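Cyclo(L-leucyl-L-leucyl) synthase (Staphylococcus haemolyticus, PDB 6EZ3) catalyses the ATP-independent formation of cyclodipeptides such as cyclo(L-leucyl-L-leucyl) from aminoacyl-tRNAs. Local coordinates at residues Phe112-Tyr122 with Ala174-Ile185. Residues are numbered along the deposited sequence; the frame is centred on the assembly and turned at random.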
loop_
_atom_site.group_PDB
_atom_site.type_symbol
_atom_site.label_atom_id
_atom_site.label_comp_id
_atom_site.label_asym_id
_atom_site.label_seq_id
_atom_site.Cartn_x
_atom_site.Cartn_y
_atom_site.Cartn_z
ATOM N N PHE A 112 11.790 -1.015 -5.180
ATOM C CA PHE A 112 11.860 -1.118 -6.634
ATOM C C PHE A 112 12.254 0.191 -7.341
ATOM O O PHE A 112 12.042 0.337 -8.545
ATOM C CB PHE A 112 10.545 -1.713 -7.162
ATOM C CG PHE A 112 10.332 -3.124 -6.640
ATOM C CD1 PHE A 112 9.678 -3.344 -5.426
ATOM C CD2 PHE A 112 10.804 -4.229 -7.347
ATOM C CE1 PHE A 112 9.490 -4.638 -4.939
ATOM C CE2 PHE A 112 10.622 -5.520 -6.857
ATOM C CZ PHE A 112 9.960 -5.719 -5.662
ATOM N N LYS A 113 12.937 1.085 -6.604
ATOM C CA LYS A 113 13.484 2.347 -7.078
ATOM C C LYS A 113 14.255 2.169 -8.408
ATOM O O LYS A 113 14.095 2.978 -9.309
ATOM C CB LYS A 113 14.399 2.958 -6.001
ATOM C CG LYS A 113 13.655 3.895 -5.069
ATOM C CD LYS A 113 14.514 4.468 -3.908
ATOM C CE LYS A 113 13.632 5.296 -2.975
ATOM N NZ LYS A 113 14.397 6.245 -2.124
ATOM N N ASN A 114 15.038 1.097 -8.556
ATOM C CA ASN A 114 15.814 0.885 -9.782
ATOM C C ASN A 114 15.196 -0.151 -10.753
ATOM O O ASN A 114 15.886 -0.640 -11.661
ATOM C CB ASN A 114 17.253 0.540 -9.425
ATOM C CG ASN A 114 17.860 1.493 -8.435
ATOM O OD1 ASN A 114 17.625 2.706 -8.496
ATOM N ND2 ASN A 114 18.643 0.949 -7.498
ATOM N N ASN A 115 13.889 -0.465 -10.568
ATOM C CA ASN A 115 13.145 -1.405 -11.409
ATOM C C ASN A 115 12.535 -0.645 -12.595
ATOM O O ASN A 115 11.784 0.309 -12.397
ATOM C CB ASN A 115 12.084 -2.140 -10.591
ATOM C CG ASN A 115 11.318 -3.167 -11.387
ATOM O OD1 ASN A 115 10.306 -2.854 -12.007
ATOM N ND2 ASN A 115 11.784 -4.412 -11.403
ATOM N N ILE A 116 12.847 -1.070 -13.822
ATOM C CA ILE A 116 12.372 -0.407 -15.037
ATOM C C ILE A 116 10.851 -0.231 -15.039
ATOM O O ILE A 116 10.388 0.853 -15.402
ATOM C CB ILE A 116 12.907 -1.075 -16.343
ATOM C CG1 ILE A 116 12.420 -2.527 -16.504
ATOM C CG2 ILE A 116 14.429 -1.028 -16.387
ATOM C CD1 ILE A 116 12.485 -3.067 -17.939
ATOM N N TYR A 117 10.085 -1.262 -14.580
ATOM C CA TYR A 117 8.619 -1.225 -14.539
ATOM C C TYR A 117 8.079 -0.257 -13.499
ATOM O O TYR A 117 7.086 0.425 -13.758
ATOM C CB TYR A 117 8.019 -2.623 -14.381
ATOM C CG TYR A 117 8.306 -3.513 -15.566
ATOM C CD1 TYR A 117 7.578 -3.394 -16.742
ATOM C CD2 TYR A 117 9.344 -4.435 -15.533
ATOM C CE1 TYR A 117 7.846 -4.204 -17.844
ATOM C CE2 TYR A 117 9.631 -5.241 -16.631
ATOM C CZ TYR A 117 8.872 -5.133 -17.782
ATOM O OH TYR A 117 9.152 -5.955 -18.855
ATOM N N TYR A 118 8.735 -0.172 -12.336
ATOM C CA TYR A 118 8.324 0.772 -11.297
ATOM C C TYR A 118 8.688 2.201 -11.744
ATOM O O TYR A 118 7.862 3.101 -11.612
ATOM C CB TYR A 118 8.939 0.405 -9.942
ATOM C CG TYR A 118 8.647 1.409 -8.846
ATOM C CD1 TYR A 118 7.514 1.288 -8.042
ATOM C CD2 TYR A 118 9.506 2.485 -8.609
ATOM C CE1 TYR A 118 7.240 2.216 -7.033
ATOM C CE2 TYR A 118 9.242 3.411 -7.602
ATOM C CZ TYR A 118 8.109 3.274 -6.821
ATOM O OH TYR A 118 7.888 4.186 -5.832
ATOM N N ILE A 119 9.899 2.385 -12.321
ATOM C CA ILE A 119 10.415 3.651 -12.875
ATOM C C ILE A 119 9.420 4.254 -13.890
ATOM O O ILE A 119 9.095 5.435 -13.783
ATOM C CB ILE A 119 11.832 3.445 -13.473
ATOM C CG1 ILE A 119 12.886 3.410 -12.348
ATOM C CG2 ILE A 119 12.173 4.505 -14.540
ATOM C CD1 ILE A 119 14.133 2.666 -12.648
ATOM N N ASP A 120 8.912 3.422 -14.819
ATOM C CA ASP A 120 7.939 3.806 -15.832
ATOM C C ASP A 120 6.629 4.278 -15.206
ATOM O O ASP A 120 6.227 5.419 -15.467
ATOM C CB ASP A 120 7.699 2.655 -16.829
ATOM C CG ASP A 120 8.858 2.390 -17.797
ATOM O OD1 ASP A 120 9.988 2.928 -17.554
ATOM O OD2 ASP A 120 8.654 1.611 -18.776
ATOM N N ILE A 121 5.986 3.425 -14.366
ATOM C CA ILE A 121 4.729 3.716 -13.670
ATOM C C ILE A 121 4.880 4.988 -12.794
ATOM O O ILE A 121 4.068 5.908 -12.939
ATOM C CB ILE A 121 4.178 2.484 -12.892
ATOM C CG1 ILE A 121 3.993 1.272 -13.821
ATOM C CG2 ILE A 121 2.853 2.812 -12.263
ATOM C CD1 ILE A 121 3.852 -0.123 -13.153
ATOM N N TYR A 122 5.946 5.071 -11.945
ATOM C CA TYR A 122 6.204 6.251 -11.105
ATOM C C TYR A 122 6.271 7.541 -11.900
ATOM O O TYR A 122 5.672 8.539 -11.484
ATOM C CB TYR A 122 7.471 6.107 -10.266
ATOM C CG TYR A 122 7.599 7.190 -9.209
ATOM C CD1 TYR A 122 8.592 8.159 -9.291
ATOM C CD2 TYR A 122 6.719 7.251 -8.128
ATOM C CE1 TYR A 122 8.736 9.142 -8.303
ATOM C CE2 TYR A 122 6.838 8.244 -7.149
ATOM C CZ TYR A 122 7.849 9.191 -7.240
ATOM O OH TYR A 122 7.979 10.152 -6.255
ATOM N N ALA A 174 4.826 7.392 -4.379
ATOM C CA ALA A 174 5.732 6.245 -4.327
ATOM C C ALA A 174 5.011 4.911 -4.104
ATOM O O ALA A 174 5.449 3.890 -4.640
ATOM C CB ALA A 174 6.777 6.458 -3.258
ATOM N N GLU A 175 3.913 4.923 -3.314
ATOM C CA GLU A 175 3.063 3.769 -2.961
ATOM C C GLU A 175 2.151 3.327 -4.131
ATOM O O GLU A 175 1.912 2.140 -4.319
ATOM C CB GLU A 175 2.223 4.157 -1.719
ATOM C CG GLU A 175 1.323 3.091 -1.119
ATOM C CD GLU A 175 0.634 3.518 0.167
ATOM O OE1 GLU A 175 1.280 3.420 1.233
ATOM O OE2 GLU A 175 -0.543 3.943 0.123
ATOM N N LEU A 176 1.685 4.309 -4.917
ATOM C CA LEU A 176 0.742 4.223 -6.033
ATOM C C LEU A 176 1.066 3.201 -7.111
ATOM O O LEU A 176 0.137 2.479 -7.504
ATOM C CB LEU A 176 0.498 5.583 -6.678
ATOM C CG LEU A 176 -0.981 5.893 -6.826
ATOM C CD1 LEU A 176 -1.519 6.588 -5.605
ATOM C CD2 LEU A 176 -1.273 6.633 -8.073
ATOM N N PRO A 177 2.318 3.054 -7.586
ATOM C CA PRO A 177 2.582 2.036 -8.625
ATOM C C PRO A 177 2.109 0.617 -8.300
ATOM O O PRO A 177 1.654 -0.072 -9.226
ATOM C CB PRO A 177 4.086 2.126 -8.828
ATOM C CG PRO A 177 4.363 3.611 -8.574
ATOM C CD PRO A 177 3.529 3.853 -7.327
ATOM N N PHE A 178 2.102 0.222 -6.985
ATOM C CA PHE A 178 1.612 -1.093 -6.501
ATOM C C PHE A 178 0.071 -1.204 -6.507
ATOM O O PHE A 178 -0.491 -2.291 -6.527
ATOM C CB PHE A 178 2.172 -1.401 -5.117
ATOM C CG PHE A 178 3.665 -1.539 -5.143
ATOM C CD1 PHE A 178 4.485 -0.487 -4.744
ATOM C CD2 PHE A 178 4.266 -2.689 -5.649
ATOM C CE1 PHE A 178 5.886 -0.586 -4.851
ATOM C CE2 PHE A 178 5.661 -2.791 -5.735
ATOM C CZ PHE A 178 6.458 -1.747 -5.315
ATOM N N PHE A 179 -0.594 -0.078 -6.535
ATOM C CA PHE A 179 -2.056 -0.029 -6.539
ATOM C C PHE A 179 -2.645 -0.104 -7.952
ATOM O O PHE A 179 -3.764 -0.624 -8.129
ATOM C CB PHE A 179 -2.540 1.255 -5.824
ATOM C CG PHE A 179 -2.439 1.166 -4.323
ATOM C CD1 PHE A 179 -3.543 0.874 -3.559
ATOM C CD2 PHE A 179 -1.220 1.320 -3.680
ATOM C CE1 PHE A 179 -3.442 0.782 -2.181
ATOM C CE2 PHE A 179 -1.128 1.206 -2.304
ATOM C CZ PHE A 179 -2.237 0.937 -1.564
ATOM N N LEU A 180 -1.879 0.421 -8.946
ATOM C CA LEU A 180 -2.282 0.474 -10.344
ATOM C C LEU A 180 -1.867 -0.765 -11.149
ATOM O O LEU A 180 -2.703 -1.327 -11.864
ATOM C CB LEU A 180 -1.766 1.761 -10.999
ATOM C CG LEU A 180 -2.228 3.102 -10.411
ATOM C CD1 LEU A 180 -1.471 4.236 -11.025
ATOM C CD2 LEU A 180 -3.685 3.336 -10.666
ATOM N N ASN A 181 -0.597 -1.194 -11.040
ATOM C CA ASN A 181 -0.108 -2.402 -11.730
ATOM C C ASN A 181 1.160 -2.971 -11.074
ATOM O O ASN A 181 2.275 -2.733 -11.541
ATOM C CB ASN A 181 0.114 -2.169 -13.229
ATOM C CG ASN A 181 0.331 -3.420 -14.031
ATOM O OD1 ASN A 181 -0.062 -4.528 -13.654
ATOM N ND2 ASN A 181 0.931 -3.260 -15.180
ATOM N N ALA A 182 0.971 -3.721 -9.994
ATOM C CA ALA A 182 2.033 -4.340 -9.236
ATOM C C ALA A 182 2.629 -5.528 -9.978
ATOM O O ALA A 182 3.803 -5.806 -9.807
ATOM C CB ALA A 182 1.499 -4.786 -7.896
ATOM N N ASN A 183 1.827 -6.208 -10.823
ATOM C CA ASN A 183 2.193 -7.410 -11.596
ATOM C C ASN A 183 3.590 -7.411 -12.246
ATOM O O ASN A 183 4.322 -8.360 -11.980
ATOM C CB ASN A 183 1.141 -7.722 -12.639
ATOM C CG ASN A 183 -0.209 -7.877 -12.049
ATOM O OD1 ASN A 183 -0.492 -8.885 -11.419
ATOM N ND2 ASN A 183 -1.039 -6.849 -12.179
ATOM N N PRO A 184 4.013 -6.438 -13.083
ATOM C CA PRO A 184 5.357 -6.541 -13.669
ATOM C C PRO A 184 6.515 -6.191 -12.710
ATOM O O PRO A 184 7.674 -6.496 -13.012
ATOM C CB PRO A 184 5.281 -5.584 -14.846
ATOM C CG PRO A 184 4.304 -4.546 -14.421
ATOM C CD PRO A 184 3.323 -5.211 -13.529
ATOM N N ILE A 185 6.202 -5.542 -11.570
ATOM C CA ILE A 185 7.168 -5.131 -10.561
ATOM C C ILE A 185 7.504 -6.342 -9.669
ATOM O O ILE A 185 8.644 -6.797 -9.660
ATOM C CB ILE A 185 6.679 -3.889 -9.754
ATOM C CG1 ILE A 185 6.230 -2.723 -10.669
ATOM C CG2 ILE A 185 7.754 -3.424 -8.811
ATOM C CD1 ILE A 185 5.330 -1.721 -10.040
#
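Tyr118 reaches from the first turn of helix 116-131 into a pocket made by Ala174, Pro177, Phe178 and Ile185, a knob-into-hole contact that joins this helix to the broken helical run 174-185 of the Rossmann-like synthase fold. Helix segments 116-122 and 177-181 cross almost perpendicularly, at 95°. The trans chi1 of Tyr118 (175°) swings the ring across to the second segment, where Tyr118 CE1 lies 3.5 Å from Pro177 CG and Tyr118 OH donates to Ala174 O at 2.7 Å. That bond lies in the carbonyl plane, on a lone pair, and ties the buried hydroxyl to a residue of the probable substrate-binding site, next to Glu175, which could be critical for catalysis. Phe112, Tyr118 and Phe178 form an aromatic cluster; Phe112 CD1 meets the edge of the Phe178 ring near its plane. Ile185 divides its branches: CG2 covers one face of Phe112 in a CH-pi contact, 3.7 Å from the centroid, whereas CD1 meets Ile121 CD1. Ile121 also lays CG2 against Pro177 CB at 3.7 Å. At one end, Pro184 CB sits over a face of the exposed Tyr117 ring, 4.0 Å from its centroid; at the other, Tyr122 presents its ring edge to Ala174 N. Asn115 caps the start of the helix, its OD1 accepting from Tyr118 N at 3.1 Å and weakly from Tyr117 N. Further along helix 116-131, Ile125 continues the packing against Leu176, Pro177 and Leu180, while Phe178 and Phe179 touch Met193 of strand 191-195, placing the 174-185 run between that helix and the central sheet.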